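Local coordinates for metazoan TIR-STING fusion (Crassostrea gigas, PDB 6WT6), which joins a TIR domain and a STING-type ligand-binding domain in a single chain, the architecture of an innate-immune TIR-STING fusion, at residues P23-P28 and C83-I88; T48-V53 and F58-A63; F103-A108 and D132-L137; M107-S112 and V118-V123. One frame throughout, in Å; residues are numbered along the deposited sequence.

Interaction 1: residues P23-P28 and C83-I88; sequences PVLRHP and CSKNVI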
loop_
_atom_site.group_PDB
_atom_site.type_symbol
_atom_site.label_atom_id
_atom_site.label_comp_id
_atom_site.label_asym_id
_atom_site.label_seq_id
_atom_site.Cartn_x
_atom_site.Cartn_y
_atom_site.Cartn_z
ATOM N N PRO A 23 -28.391 -8.078 15.623
ATOM C CA PRO A 23 -28.436 -7.969 14.163
ATOM C C PRO A 23 -28.163 -9.293 13.466
ATOM O O PRO A 23 -27.499 -10.186 13.995
ATOM C CB PRO A 23 -27.329 -6.955 13.859
ATOM C CG PRO A 23 -26.349 -7.152 14.960
ATOM C CD PRO A 23 -27.166 -7.483 16.185
ATOM N N VAL A 24 -28.697 -9.402 12.253
ATOM C CA VAL A 24 -28.418 -10.544 11.390
ATOM C C VAL A 24 -27.094 -10.300 10.680
ATOM O O VAL A 24 -26.821 -9.190 10.204
ATOM C CB VAL A 24 -29.569 -10.756 10.392
ATOM C CG1 VAL A 24 -29.492 -12.140 9.768
ATOM C CG2 VAL A 24 -30.898 -10.562 11.089
ATOM N N LEU A 25 -26.258 -11.332 10.608
ATOM C CA LEU A 25 -24.889 -11.166 10.143
ATOM C C LEU A 25 -24.773 -11.391 8.639
ATOM O O LEU A 25 -25.523 -12.170 8.046
ATOM C CB LEU A 25 -23.955 -12.119 10.887
ATOM C CG LEU A 25 -23.816 -11.828 12.382
ATOM C CD1 LEU A 25 -22.883 -12.835 13.038
ATOM C CD2 LEU A 25 -23.330 -10.399 12.614
ATOM N N ARG A 26 -23.799 -10.709 8.034
ATOM C CA ARG A 26 -23.618 -10.684 6.586
ATOM C C ARG A 26 -22.984 -11.975 6.077
ATOM O O ARG A 26 -23.006 -12.999 6.764
ATOM C CB ARG A 26 -22.763 -9.475 6.192
ATOM C CG ARG A 26 -23.019 -8.913 4.794
ATOM C CD ARG A 26 -22.052 -7.776 4.490
ATOM N NE ARG A 26 -20.698 -8.086 4.943
ATOM C CZ ARG A 26 -19.675 -7.238 4.894
ATOM N NH1 ARG A 26 -19.844 -6.015 4.408
ATOM N NH2 ARG A 26 -18.479 -7.610 5.333
ATOM N N HIS A 27 -22.411 -11.934 4.868
ATOM C CA HIS A 27 -21.829 -13.143 4.286
ATOM C C HIS A 27 -20.581 -13.603 5.033
ATOM O O HIS A 27 -20.545 -14.759 5.479
ATOM C CB HIS A 27 -21.566 -12.927 2.795
ATOM C CG HIS A 27 -20.395 -13.694 2.264
ATOM N ND1 HIS A 27 -20.264 -15.058 2.417
ATOM C CD2 HIS A 27 -19.306 -13.287 1.568
ATOM C CE1 HIS A 27 -19.142 -15.457 1.845
ATOM N NE2 HIS A 27 -18.543 -14.402 1.321
ATOM N N PRO A 28 -19.537 -12.779 5.194
ATOM C CA PRO A 28 -18.343 -13.288 5.888
ATOM C C PRO A 28 -18.545 -13.429 7.385
ATOM O O PRO A 28 -17.902 -14.283 8.008
ATOM C CB PRO A 28 -17.278 -12.236 5.554
ATOM C CG PRO A 28 -18.048 -10.982 5.413
ATOM C CD PRO A 28 -19.373 -11.365 4.806
ATOM N N CYS A 83 -14.276 -12.823 10.086
ATOM C CA CYS A 83 -15.647 -13.264 10.293
ATOM C C CYS A 83 -16.330 -12.564 11.457
ATOM O O CYS A 83 -17.459 -12.924 11.800
ATOM C CB CYS A 83 -15.680 -14.776 10.527
ATOM S SG CYS A 83 -14.930 -15.747 9.205
ATOM N N SER A 84 -15.683 -11.586 12.077
ATOM C CA SER A 84 -16.266 -10.868 13.199
ATOM C C SER A 84 -16.670 -9.469 12.758
ATOM O O SER A 84 -15.853 -8.718 12.213
ATOM C CB SER A 84 -15.296 -10.797 14.380
ATOM O OG SER A 84 -15.196 -12.055 15.027
ATOM N N LYS A 85 -17.940 -9.135 12.988
ATOM C CA LYS A 85 -18.439 -7.803 12.672
ATOM C C LYS A 85 -17.662 -6.733 13.431
ATOM O O LYS A 85 -17.165 -5.769 12.837
ATOM C CB LYS A 85 -19.932 -7.743 12.991
ATOM C CG LYS A 85 -20.548 -6.367 13.004
ATOM C CD LYS A 85 -21.792 -6.392 13.874
ATOM C CE LYS A 85 -22.611 -5.136 13.729
ATOM N NZ LYS A 85 -23.319 -5.126 12.427
ATOM N N ASN A 86 -17.528 -6.898 14.743
ATOM C CA ASN A 86 -16.736 -6.003 15.568
ATOM C C ASN A 86 -15.576 -6.768 16.199
ATOM O O ASN A 86 -15.616 -7.992 16.349
ATOM C CB ASN A 86 -17.593 -5.345 16.662
ATOM C CG ASN A 86 -18.607 -4.356 16.097
ATOM O OD1 ASN A 86 -19.704 -4.736 15.688
ATOM N ND2 ASN A 86 -18.245 -3.079 16.084
ATOM N N VAL A 87 -14.526 -6.032 16.552
ATOM C CA VAL A 87 -13.388 -6.571 17.291
ATOM C C VAL A 87 -13.276 -5.792 18.593
ATOM O O VAL A 87 -13.117 -4.564 18.576
ATOM C CB VAL A 87 -12.078 -6.487 16.488
ATOM C CG1 VAL A 87 -10.897 -6.885 17.358
ATOM C CG2 VAL A 87 -12.153 -7.379 15.263
ATOM N N ILE A 88 -13.360 -6.499 19.716
ATOM C CA ILE A 88 -13.272 -5.900 21.043
ATOM C C ILE A 88 -11.838 -6.046 21.540
ATOM O O ILE A 88 -11.343 -7.167 21.715
ATOM C CB ILE A 88 -14.267 -6.553 22.014
ATOM C CG1 ILE A 88 -15.706 -6.218 21.614
ATOM C CG2 ILE A 88 -13.994 -6.117 23.442
ATOM C CD1 ILE A 88 -16.750 -6.961 22.415
#

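Interaction 2: residues T48-V53 and F58-A63; sequences TILDSV and FTCCFA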
loop_
_atom_site.group_PDB
_atom_site.type_symbol
_atom_site.label_atom_id
_atom_site.label_comp_id
_atom_site.label_asym_id
_atom_site.label_seq_id
_atom_site.Cartn_x
_atom_site.Cartn_y
_atom_site.Cartn_z
ATOM N N THR A 48 -15.098 -12.560 31.471
ATOM C CA THR A 48 -16.183 -11.781 32.058
ATOM C C THR A 48 -16.932 -10.996 30.987
ATOM O O THR A 48 -18.168 -11.021 30.933
ATOM C CB THR A 48 -15.633 -10.844 33.134
ATOM O OG1 THR A 48 -14.982 -11.614 34.155
ATOM C CG2 THR A 48 -16.757 -10.026 33.760
ATOM N N ILE A 49 -16.196 -10.299 30.116
ATOM C CA ILE A 49 -16.834 -9.562 29.027
ATOM C C ILE A 49 -17.550 -10.520 28.084
ATOM O O ILE A 49 -18.668 -10.247 27.632
ATOM C CB ILE A 49 -15.799 -8.697 28.283
ATOM C CG1 ILE A 49 -15.343 -7.532 29.168
ATOM C CG2 ILE A 49 -16.367 -8.182 26.963
ATOM C CD1 ILE A 49 -14.318 -6.627 28.516
ATOM N N LEU A 50 -16.929 -11.664 27.790
ATOM C CA LEU A 50 -17.555 -12.658 26.922
ATOM C C LEU A 50 -18.899 -13.112 27.476
ATOM O O LEU A 50 -19.908 -13.116 26.763
ATOM C CB LEU A 50 -16.627 -13.858 26.747
ATOM C CG LEU A 50 -17.262 -15.054 26.034
ATOM C CD1 LEU A 50 -17.415 -14.758 24.555
ATOM C CD2 LEU A 50 -16.458 -16.331 26.260
ATOM N N ASP A 51 -18.925 -13.509 28.750
ATOM C CA ASP A 51 -20.164 -13.988 29.353
ATOM C C ASP A 51 -21.227 -12.897 29.384
ATOM O O ASP A 51 -22.423 -13.193 29.274
ATOM C CB ASP A 51 -19.894 -14.513 30.765
ATOM C CG ASP A 51 -19.016 -15.754 30.769
ATOM O OD1 ASP A 51 -18.961 -16.451 29.733
ATOM O OD2 ASP A 51 -18.383 -16.038 31.809
ATOM N N SER A 52 -20.814 -11.634 29.519
ATOM C CA SER A 52 -21.773 -10.534 29.529
ATOM C C SER A 52 -22.427 -10.358 28.166
ATOM O O SER A 52 -23.626 -10.066 28.080
ATOM C CB SER A 52 -21.086 -9.237 29.953
ATOM O OG SER A 52 -20.470 -9.366 31.221
ATOM N N VAL A 53 -21.657 -10.519 27.089
ATOM C CA VAL A 53 -22.196 -10.288 25.753
ATOM C C VAL A 53 -23.022 -11.478 25.287
ATOM O O VAL A 53 -24.137 -11.314 24.781
ATOM C CB VAL A 53 -21.060 -9.980 24.763
ATOM C CG1 VAL A 53 -21.631 -9.579 23.425
ATOM C CG2 VAL A 53 -20.174 -8.896 25.302
ATOM N N PHE A 58 -25.702 -12.002 21.663
ATOM C CA PHE A 58 -24.664 -11.930 20.647
ATOM C C PHE A 58 -23.810 -13.195 20.648
ATOM O O PHE A 58 -23.605 -13.835 21.683
ATOM C CB PHE A 58 -23.781 -10.700 20.871
ATOM C CG PHE A 58 -24.525 -9.398 20.812
ATOM C CD1 PHE A 58 -24.670 -8.721 19.611
ATOM C CD2 PHE A 58 -25.086 -8.851 21.956
ATOM C CE1 PHE A 58 -25.358 -7.521 19.553
ATOM C CE2 PHE A 58 -25.777 -7.654 21.903
ATOM C CZ PHE A 58 -25.912 -6.987 20.701
ATOM N N THR A 59 -23.314 -13.552 19.465
ATOM C CA THR A 59 -22.415 -14.686 19.286
ATOM C C THR A 59 -20.990 -14.164 19.133
ATOM O O THR A 59 -20.717 -13.351 18.243
ATOM C CB THR A 59 -22.816 -15.520 18.070
ATOM O OG1 THR A 59 -24.042 -16.209 18.346
ATOM C CG2 THR A 59 -21.735 -16.535 17.730
ATOM N N CYS A 60 -20.089 -14.630 19.991
ATOM C CA CYS A 60 -18.725 -14.130 20.023
ATOM C C CYS A 60 -17.728 -15.243 19.729
ATOM O O CYS A 60 -18.043 -16.433 19.806
ATOM C CB CYS A 60 -18.398 -13.493 21.378
ATOM S SG CYS A 60 -19.250 -11.942 21.706
ATOM N N CYS A 61 -16.512 -14.827 19.386
ATOM C CA CYS A 61 -15.381 -15.721 19.173
ATOM C C CYS A 61 -14.370 -15.480 20.285
ATOM O O CYS A 61 -13.879 -14.357 20.448
ATOM C CB CYS A 61 -14.744 -15.491 17.801
ATOM S SG CYS A 61 -13.253 -16.470 17.478
ATOM N N PHE A 62 -14.065 -16.530 21.046
ATOM C CA PHE A 62 -13.196 -16.440 22.214
ATOM C C PHE A 62 -12.070 -17.454 22.065
ATOM O O PHE A 62 -12.331 -18.654 21.929
ATOM C CB PHE A 62 -13.991 -16.691 23.499
ATOM C CG PHE A 62 -13.280 -16.261 24.751
ATOM C CD1 PHE A 62 -13.132 -14.918 25.047
ATOM C CD2 PHE A 62 -12.779 -17.198 25.638
ATOM C CE1 PHE A 62 -12.486 -14.517 26.200
ATOM C CE2 PHE A 62 -12.131 -16.801 26.795
ATOM C CZ PHE A 62 -11.986 -15.458 27.076
ATOM N N ALA A 63 -10.824 -16.973 22.107
ATOM C CA ALA A 63 -9.668 -17.806 21.782
ATOM C C ALA A 63 -9.622 -19.073 22.631
ATOM O O ALA A 63 -9.565 -20.188 22.101
ATOM C CB ALA A 63 -8.380 -16.997 21.952
#

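Interaction 3: residues F103-A108 and D132-L137; sequences FEMLMA and DLPPPL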
loop_
_atom_site.group_PDB
_atom_site.type_symbol
_atom_site.label_atom_id
_atom_site.label_comp_id
_atom_site.label_asym_id
_atom_site.label_seq_id
_atom_site.Cartn_x
_atom_site.Cartn_y
_atom_site.Cartn_z
ATOM N N PHE A 103 1.531 -6.845 18.336
ATOM C CA PHE A 103 1.357 -7.940 17.390
ATOM C C PHE A 103 -0.116 -8.190 17.097
ATOM O O PHE A 103 -0.661 -7.655 16.126
ATOM C CB PHE A 103 2.025 -9.207 17.933
ATOM C CG PHE A 103 2.372 -10.212 16.874
ATOM C CD1 PHE A 103 3.297 -9.908 15.891
ATOM C CD2 PHE A 103 1.786 -11.465 16.872
ATOM C CE1 PHE A 103 3.621 -10.830 14.918
ATOM C CE2 PHE A 103 2.108 -12.394 15.903
ATOM C CZ PHE A 103 3.025 -12.075 14.923
ATOM N N GLU A 104 -0.773 -8.996 17.939
ATOM C CA GLU A 104 -2.141 -9.409 17.642
ATOM C C GLU A 104 -3.104 -8.230 17.681
ATOM O O GLU A 104 -4.083 -8.202 16.927
ATOM C CB GLU A 104 -2.594 -10.494 18.616
ATOM C CG GLU A 104 -3.852 -11.207 18.165
ATOM C CD GLU A 104 -4.479 -12.052 19.254
ATOM O OE1 GLU A 104 -3.847 -13.035 19.699
ATOM O OE2 GLU A 104 -5.616 -11.732 19.663
ATOM N N MET A 105 -2.849 -7.252 18.552
ATOM C CA MET A 105 -3.741 -6.100 18.636
ATOM C C MET A 105 -3.658 -5.250 17.374
ATOM O O MET A 105 -4.683 -4.774 16.870
ATOM C CB MET A 105 -3.407 -5.267 19.874
ATOM C CG MET A 105 -4.382 -4.142 20.193
ATOM S SD MET A 105 -3.675 -3.014 21.411
ATOM C CE MET A 105 -2.711 -1.971 20.318
ATOM N N LEU A 106 -2.451 -5.062 16.836
ATOM C CA LEU A 106 -2.291 -4.242 15.641
ATOM C C LEU A 106 -2.838 -4.923 14.394
ATOM O O LEU A 106 -3.119 -4.239 13.405
ATOM C CB LEU A 106 -0.818 -3.884 15.434
ATOM C CG LEU A 106 -0.153 -3.148 16.599
ATOM C CD1 LEU A 106 1.275 -2.766 16.250
ATOM C CD2 LEU A 106 -0.963 -1.921 16.986
ATOM N N MET A 107 -2.993 -6.249 14.420
ATOM C CA MET A 107 -3.611 -6.937 13.292
ATOM C C MET A 107 -5.068 -6.534 13.122
ATOM O O MET A 107 -5.577 -6.522 11.996
ATOM C CB MET A 107 -3.506 -8.451 13.473
ATOM C CG MET A 107 -2.091 -8.983 13.455
ATOM S SD MET A 107 -2.006 -10.774 13.652
ATOM C CE MET A 107 -0.233 -10.988 13.745
ATOM N N ALA A 108 -5.753 -6.204 14.218
ATOM C CA ALA A 108 -7.136 -5.753 14.134
ATOM C C ALA A 108 -7.249 -4.303 13.688
ATOM O O ALA A 108 -8.317 -3.890 13.225
ATOM C CB ALA A 108 -7.834 -5.932 15.482
ATOM N N ASP A 132 -2.691 7.586 26.534
ATOM C CA ASP A 132 -1.654 6.565 26.646
ATOM C C ASP A 132 -1.614 5.636 25.442
ATOM O O ASP A 132 -0.588 4.989 25.208
ATOM C CB ASP A 132 -1.866 5.732 27.912
ATOM C CG ASP A 132 -0.963 6.151 29.045
ATOM O OD1 ASP A 132 -0.030 6.944 28.802
ATOM O OD2 ASP A 132 -1.184 5.683 30.183
ATOM N N LEU A 133 -2.702 5.550 24.680
ATOM C CA LEU A 133 -2.810 4.551 23.632
ATOM C C LEU A 133 -1.960 4.929 22.418
ATOM O O LEU A 133 -1.560 6.084 22.260
ATOM C CB LEU A 133 -4.275 4.371 23.237
ATOM C CG LEU A 133 -5.139 3.677 24.290
ATOM C CD1 LEU A 133 -6.569 3.505 23.804
ATOM C CD2 LEU A 133 -4.535 2.332 24.670
ATOM N N PRO A 134 -1.648 3.957 21.561
ATOM C CA PRO A 134 -0.904 4.251 20.330
ATOM C C PRO A 134 -1.665 5.223 19.447
ATOM O O PRO A 134 -2.884 5.392 19.601
ATOM C CB PRO A 134 -0.777 2.874 19.659
ATOM C CG PRO A 134 -0.861 1.907 20.780
ATOM C CD PRO A 134 -1.818 2.507 21.767
ATOM N N PRO A 135 -0.980 5.878 18.512
ATOM C CA PRO A 135 -1.629 6.895 17.662
ATOM C C PRO A 135 -2.887 6.388 16.969
ATOM O O PRO A 135 -3.894 7.110 16.945
ATOM C CB PRO A 135 -0.529 7.255 16.650
ATOM C CG PRO A 135 0.745 7.026 17.410
ATOM C CD PRO A 135 0.485 5.848 18.319
ATOM N N PRO A 136 -2.896 5.176 16.383
ATOM C CA PRO A 136 -4.113 4.761 15.655
ATOM C C PRO A 136 -5.352 4.644 16.528
ATOM O O PRO A 136 -6.461 4.915 16.052
ATOM C CB PRO A 136 -3.723 3.403 15.053
ATOM C CG PRO A 136 -2.239 3.421 15.000
ATOM C CD PRO A 136 -1.824 4.170 16.221
ATOM N N LEU A 137 -5.203 4.261 17.796
ATOM C CA LEU A 137 -6.360 4.037 18.655
ATOM C C LEU A 137 -6.886 5.313 19.296
ATOM O O LEU A 137 -8.051 5.344 19.710
ATOM C CB LEU A 137 -6.018 3.031 19.749
ATOM C CG LEU A 137 -5.575 1.658 19.255
ATOM C CD1 LEU A 137 -5.254 0.753 20.436
ATOM C CD2 LEU A 137 -6.652 1.048 18.366
#

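Interaction 4: residues M107-S112 and V118-V123; sequences MAVDDS and VCLVPV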
loop_
_atom_site.group_PDB
_atom_site.type_symbol
_atom_site.label_atom_id
_atom_site.label_comp_id
_atom_site.label_asym_id
_atom_site.label_seq_id
_atom_site.Cartn_x
_atom_site.Cartn_y
_atom_site.Cartn_z
ATOM N N MET A 107 -2.993 -6.249 14.420
ATOM C CA MET A 107 -3.611 -6.937 13.292
ATOM C C MET A 107 -5.068 -6.534 13.122
ATOM O O MET A 107 -5.577 -6.522 11.996
ATOM C CB MET A 107 -3.506 -8.451 13.473
ATOM C CG MET A 107 -2.091 -8.983 13.455
ATOM S SD MET A 107 -2.006 -10.774 13.652
ATOM C CE MET A 107 -0.233 -10.988 13.745
ATOM N N ALA A 108 -5.753 -6.204 14.218
ATOM C CA ALA A 108 -7.136 -5.753 14.134
ATOM C C ALA A 108 -7.249 -4.303 13.688
ATOM O O ALA A 108 -8.317 -3.890 13.225
ATOM C CB ALA A 108 -7.834 -5.932 15.482
ATOM N N VAL A 109 -6.179 -3.525 13.815
ATOM C CA VAL A 109 -6.217 -2.111 13.462
ATOM C C VAL A 109 -5.993 -1.968 11.963
ATOM O O VAL A 109 -5.092 -2.594 11.393
ATOM C CB VAL A 109 -5.177 -1.323 14.275
ATOM C CG1 VAL A 109 -5.189 0.146 13.879
ATOM C CG2 VAL A 109 -5.459 -1.474 15.763
ATOM N N ASP A 110 -6.824 -1.151 11.322
ATOM C CA ASP A 110 -6.814 -0.986 9.877
ATOM C C ASP A 110 -6.277 0.389 9.499
ATOM O O ASP A 110 -6.293 1.332 10.294
ATOM C CB ASP A 110 -8.222 -1.178 9.297
ATOM C CG ASP A 110 -8.226 -1.276 7.783
ATOM O OD1 ASP A 110 -7.712 -2.282 7.249
ATOM O OD2 ASP A 110 -8.741 -0.348 7.124
ATOM N N ASP A 111 -5.796 0.483 8.255
ATOM C CA ASP A 111 -5.243 1.736 7.747
ATOM C C ASP A 111 -6.306 2.822 7.629
ATOM O O ASP A 111 -5.983 4.014 7.697
ATOM C CB ASP A 111 -4.584 1.489 6.389
ATOM C CG ASP A 111 -3.650 2.607 5.979
ATOM O OD1 ASP A 111 -3.398 3.516 6.798
ATOM O OD2 ASP A 111 -3.164 2.574 4.829
ATOM N N SER A 112 -7.567 2.437 7.455
ATOM C CA SER A 112 -8.656 3.387 7.261
ATOM C C SER A 112 -9.262 3.774 8.606
ATOM O O SER A 112 -9.735 2.910 9.352
ATOM C CB SER A 112 -9.723 2.787 6.348
ATOM O OG SER A 112 -10.954 3.475 6.486
ATOM N N VAL A 118 -15.799 2.002 12.854
ATOM C CA VAL A 118 -16.967 1.134 12.754
ATOM C C VAL A 118 -16.712 -0.198 13.450
ATOM O O VAL A 118 -17.529 -0.665 14.249
ATOM C CB VAL A 118 -17.356 0.932 11.276
ATOM C CG1 VAL A 118 -18.471 -0.101 11.151
ATOM C CG2 VAL A 118 -17.783 2.257 10.652
ATOM N N CYS A 119 -15.567 -0.815 13.178
ATOM C CA CYS A 119 -15.236 -2.167 13.618
ATOM C C CYS A 119 -14.691 -2.212 15.046
ATOM O O CYS A 119 -15.170 -3.000 15.868
ATOM C CB CYS A 119 -14.226 -2.790 12.648
ATOM S SG CYS A 119 -13.576 -4.400 13.139
ATOM N N LEU A 120 -13.685 -1.394 15.349
ATOM C CA LEU A 120 -12.967 -1.533 16.610
ATOM C C LEU A 120 -13.816 -1.085 17.793
ATOM O O LEU A 120 -14.552 -0.099 17.720
ATOM C CB LEU A 120 -11.663 -0.734 16.570
ATOM C CG LEU A 120 -10.476 -1.392 15.857
ATOM C CD1 LEU A 120 -9.313 -0.422 15.722
ATOM C CD2 LEU A 120 -10.029 -2.649 16.597
ATOM N N VAL A 121 -13.719 -1.836 18.885
ATOM C CA VAL A 121 -14.339 -1.486 20.158
ATOM C C VAL A 121 -13.257 -1.547 21.230
ATOM O O VAL A 121 -13.066 -2.599 21.860
ATOM C CB VAL A 121 -15.516 -2.419 20.489
ATOM C CG1 VAL A 121 -16.143 -2.036 21.825
ATOM C CG2 VAL A 121 -16.556 -2.370 19.382
ATOM N N PRO A 122 -12.509 -0.462 21.455
ATOM C CA PRO A 122 -11.435 -0.483 22.463
ATOM C C PRO A 122 -12.011 -0.424 23.871
ATOM O O PRO A 122 -12.723 0.519 24.224
ATOM C CB PRO A 122 -10.618 0.776 22.136
ATOM C CG PRO A 122 -11.067 1.205 20.763
ATOM C CD PRO A 122 -12.493 0.774 20.659
ATOM N N VAL A 123 -11.694 -1.433 24.680
ATOM C CA VAL A 123 -12.147 -1.515 26.064
ATOM C C VAL A 123 -10.945 -1.237 26.957
ATOM O O VAL A 123 -10.007 -2.042 27.026
ATOM C CB VAL A 123 -12.774 -2.879 26.382
ATOM C CG1 VAL A 123 -13.220 -2.927 27.831
ATOM C CG2 VAL A 123 -13.946 -3.140 25.458
#

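Interaction 1: residues P23-P28 and C83-I88
The loop leading into strand 31-36 of the TIR domain lies along the beginning of the neighbouring strand 84-91, where Pro-23 and Leu-25 meet Lys-85 and Pro-28 meets Cys-83. The contact illustrates how a lysine can serve a surface loop with its carbon chain. Lys-85 is extended through its first three torsions (chi1 167°), and this lays the methylenes along the loop. Its CB lies 4.3 Å from Leu-25 CD2, while CE, close to the ammonium end, comes to 4.4 Å from Pro-23 CG. Both are loose van der Waals contacts, and no hydrogen bond joins the two segments.

The other end is closer and more polar. Pro-28 O receives a CA-H...O contact from Cys-83 CA at 3.4 Å, bent to 132° at the hydrogen. Cys-83 SG stands beside its own backbone N (chi1 -56°) and also lies close to this carbonyl, 3.5 Å from Pro-28 O.

Backbone hydrogen bonds follow from the end of the loop into the strand, where Cys-83 pairs with Val-30 and Tyr-31. Pro-23 is held by its carbonyl, which is hydrogen-bonded to His-32 NE2, and His-27 packs on Asp-318 of the second subunit. The loop thus lies beside strands 31-36 and 84-91, adjacent parallel strands of the flavodoxin-like alpha/beta fold of TIR domains.

Interaction 2: residues T48-V53 and F58-A63
Leu-50 sets one methyl over a face of the Phe-62 ring, and this CH-pi contact leads the packing of helix 43-56 on strand 60-62. Leu-50 CD2 is 3.9 Å from the ring centroid of Phe-62 and 25° off the ring normal, displaced toward the CG rim, where CD2 and Phe-62 CG come to 3.5 Å. The sister methyl serves the preceding inward-facing residue: Leu-50 CD1 touches Cys-60 CB at 3.6 Å. CG anti to the backbone N (chi1 171°) carries the branched end toward the strand, where CD1 and CD2 divide between Cys-60 and Phe-62.

One turn on, Val-53 repeats the pattern with a single methyl. Its CG1 lies 3.5 Å from Phe-58 CB and 3.8 Å from Cys-60 SG, bridging the two side chains. Val-53 O meets the Phe-58 ring differently, in the ring plane at the edge, 3.9 Å from Phe-58 CD2.

This is the return half of a beta-alpha-beta unit made of strand 31-36, helix 43-56 and strand 60-62. The axes of helix 48-53 and strand 60-62 run nearly antiparallel, at 158°, with a closest approach of 9.7 Å. The extended chain turns every second residue, Phe-58, Cys-60 and Phe-62, toward the helix.

A second shell packs round the aromatic rings. Phe-62 stacks with Tyr-37, and Phe-58 meets His-32 edge-to-face while also packing on Ile-156 and Ile-159 of helix 153-159. Within the helix, Ser-52 OG bonds to Thr-48 O at 2.8 Å, reaching that carbonyl from the face opposite to Ser-52 N.

Interaction 3: residues F103-A108 and D132-L137
Met-105 and Leu-137 reach toward each other and meet tip to tip, fastening the short, weakly bonded helix 104-108 of the TIR domain's alpha/beta fold to the proline-rich loop that follows strand 120-124. The methionine comes as a long arm. It is extended through its first two torsions and then bends at the last (chi3 84°), which turns the methyl aside from the line of the chain. CE thus lies 3.7 Å from Leu-137 CD1, whereas the sulfur, behind the bend, stays at 4.2 Å from the same Leu-137 CD1.

The leucine answers with one branch, CD1. Its CG stands beside the backbone N (chi1 -60°), and its bond from the backbone is directed at the helix. Pro-134 adds a second, looser surface for the same methyl: Met-105 CE is 4.3 Å from Pro-134 CG. One methyl group thus touches both loop residues, and all the contact between the segments is apolar. The two loop residues are themselves linked by a weak backbone bond from Leu-137 N to Pro-134 O, one turn apart.

Behind these tips lies the sheet. Met-105 packs on Leu-89 and Leu-137 on Ile-91, both of strand 84-91, so the two side chains meet above a common strand. The far side of the helix faces the second subunit, whose Arg-308 hydrogen-bonds to Leu-106 O through NE. Within the helix segment itself, Met-107 CE sits 3.5 Å above the plane of the Phe-103 ring of the same chain, offset toward its rim.

Interaction 4: residues M107-S112 and V118-V123
Leu-120 supplies the largest share of the buried surface, 61 Å², and divides its two methyls between Ala-108 and Val-109. The case shows how one leucine at the start of a strand can hold two successive residues where a helix gives way to loop. CG stands beside the backbone N (chi1 -81°), which brings the branched end toward the 107-112 segment; there CD1 and CD2 part, one to each partner.

CD2 takes the alanine. Leu-120 CD2 is 4.1 Å from Ala-108 CB, whose bond from the backbone points at the strand, and 4.0 Å from Ala-108 O, so the methyl rests against both side chain and carbonyl. CD1 takes the valine: Leu-120 CD1 lies 4.0 Å from Val-109 CG2, and the two side chains cross at about a right angle. The valine's CB is directed away from the strand, yet CG2 still makes the contact, and the same leucine methyl comes to 4.2 Å from Val-109 CA.

Beyond Val-109 the loop is ordered by an Asx turn, in which Ser-112 N donates to Asp-110 OD2 at 3.0 Å. The donor sits well above the carboxylate plane, 50° out of it. Ser-112 then caps the following helix, its OG bonding to Arg-115 N. Asp-111 lies close to Asp-111 of the second subunit, a like-charged pair that would probably repel if both are ionised.

The contact therefore spans helix 113-119 from end to end, joining what precedes it to strand 120-124, an edge strand of the parallel sheet within this chain, where Leu-120 also packs on Leu-89 of adjoining strand 84-91.

All four contacts lie in or against the TIR domain's parallel sheet but sample different depths. Interaction 1 is a surface contact, loosely packed and partly polar, whereas interactions 2, 3 and 4 are buried and essentially apolar, with no hydrogen bond across the segments. Aromatic chemistry belongs to interaction 2, at the edge strand 60-62, and interaction 1 reaches it where Pro-23 CD packs on Phe-58 CE1 at 3.8 Å. Interactions 3 and 4 both use helix 104-108, and their centres lie about 8 Å apart; Val-109 meets Pro-136 and Leu-137 between them. Interactions 1 and 4 are joined through the adjacent strands 84-91 and 120-124. Segments of interactions 1, 3 and 4 touch the second subunit; those of interaction 2 do not.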